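Local atomic coordinates of CpuTA1 (Curtobacterium pusillum, PDB entry 5K3W), a protein that belongs to the class IV aminotransferase family and binds the cofactor pyridoxal-5'-phosphate. Residues A102-R105 with S106-D110. Residues are numbered along the deposited sequence; the frame is centred on the assembly and turned at random.
Sequences ADYR and SRNGD
The amide of Asn-108 lies over one face of the Tyr-104 ring, ND2 standing 3.2 Å above the ring plane at its centre, with ring and amide planes 48° apart. ND2 also lies above one face of the Arg-107 guanidinium, displaced toward its rim, while the carboxylate of Asp-103 takes that group's edge. There NE of Arg-107 donates to OD2 of Asp-103 over 3.0 Å, close to the guanidinium plane but from above the carboxylate plane. With chi1 at 175° the Asp-103 carboxylate extends opposite its backbone N, and the bend of the Arg-107 chain at chi3 (-58°) brings NE to it, one helical turn on. OD2 also hydrogen-bonds Thr-5 OG1, which Arg-107 NH2 shares. These side chains belong to the C-terminal turns of helix 90-108 in this class IV aminotransferase fold, where Tyr-104 packs on strand 131-138 of the six-stranded antiparallel sheet and both Arg-107 and Asn-108 donate to the carbonyl of Arg-3. Asn-108 N bonds to Tyr-104 O at 2.9 Å, and ND2 adds a weak bond. Asp-103 O likewise accepts twice, from Arg-107 N and Ser-106 OG, both on one face of its plane. Gly-109, the first residue past the helix, turns the chain away with positive phi. Beyond it, Asp-110 OD2 forms a long salt bridge with Arg-105 NH2 (3.7 Å); no N-H points at the oxygen, so only the charges attract.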
# COMPACT_ATOMS: atom_id res chain seq x y z
N ALA A 102 -3.37 29.65 -1.39
CA ALA A 102 -3.08 31.07 -1.26
C ALA A 102 -1.58 31.31 -1.25
O ALA A 102 -1.09 32.22 -1.94
CB ALA A 102 -3.75 31.63 0.01
N ASP A 103 -0.83 30.50 -0.50
CA ASP A 103 0.61 30.71 -0.41
C ASP A 103 1.31 30.39 -1.73
O ASP A 103 2.23 31.10 -2.13
CB ASP A 103 1.21 29.86 0.70
CG ASP A 103 2.71 29.96 0.74
OD1 ASP A 103 3.23 30.88 1.41
OD2 ASP A 103 3.38 29.13 0.07
N TYR A 104 0.89 29.32 -2.40
CA TYR A 104 1.47 29.02 -3.70
C TYR A 104 1.31 30.20 -4.65
O TYR A 104 2.25 30.59 -5.34
CB TYR A 104 0.85 27.76 -4.29
CG TYR A 104 1.54 27.34 -5.56
CD1 TYR A 104 1.19 27.92 -6.78
CD2 TYR A 104 2.57 26.39 -5.54
CE1 TYR A 104 1.82 27.57 -7.95
CE2 TYR A 104 3.21 26.01 -6.72
CZ TYR A 104 2.83 26.61 -7.92
OH TYR A 104 3.46 26.26 -9.09
N ARG A 105 0.11 30.78 -4.71
CA ARG A 105 -0.13 31.83 -5.69
C ARG A 105 0.53 33.14 -5.30
O ARG A 105 0.94 33.91 -6.17
CB ARG A 105 -1.64 32.02 -5.90
CG ARG A 105 -2.26 30.93 -6.76
CD ARG A 105 -3.73 30.66 -6.42
NE ARG A 105 -4.59 31.80 -6.70
CZ ARG A 105 -5.00 32.14 -7.91
NH1 ARG A 105 -4.62 31.42 -8.96
NH2 ARG A 105 -5.77 33.20 -8.10
N SER A 106 0.68 33.41 -4.01
CA SER A 106 1.27 34.69 -3.65
C SER A 106 2.75 34.71 -3.97
O SER A 106 3.31 35.78 -4.23
CB SER A 106 1.02 35.01 -2.17
OG SER A 106 1.81 34.21 -1.33
N ARG A 107 3.40 33.54 -3.98
CA ARG A 107 4.80 33.43 -4.36
C ARG A 107 5.00 33.22 -5.85
O ARG A 107 5.92 33.80 -6.44
CB ARG A 107 5.47 32.27 -3.60
CG ARG A 107 5.59 32.49 -2.11
CD ARG A 107 6.29 31.32 -1.44
NE ARG A 107 5.60 30.05 -1.66
CZ ARG A 107 6.07 29.08 -2.44
NH1 ARG A 107 7.22 29.23 -3.08
NH2 ARG A 107 5.39 27.96 -2.57
N ASN A 108 4.18 32.38 -6.48
CA ASN A 108 4.39 31.97 -7.87
C ASN A 108 3.45 32.66 -8.84
O ASN A 108 3.54 32.40 -10.04
CB ASN A 108 4.23 30.45 -8.00
CG ASN A 108 5.17 29.71 -7.08
OD1 ASN A 108 6.38 29.81 -7.23
ND2 ASN A 108 4.62 28.98 -6.12
N GLY A 109 2.58 33.55 -8.35
CA GLY A 109 1.51 34.13 -9.14
C GLY A 109 0.45 33.08 -9.44
O GLY A 109 0.49 31.96 -8.94
N ASP A 110 -0.51 33.47 -10.27
CA ASP A 110 -1.45 32.48 -10.76
C ASP A 110 -1.06 32.09 -12.19
O ASP A 110 0.02 32.43 -12.69
CB ASP A 110 -2.90 32.98 -10.66
CG ASP A 110 -3.10 34.37 -11.23
OD1 ASP A 110 -2.53 34.68 -12.30
OD2 ASP A 110 -3.86 35.14 -10.59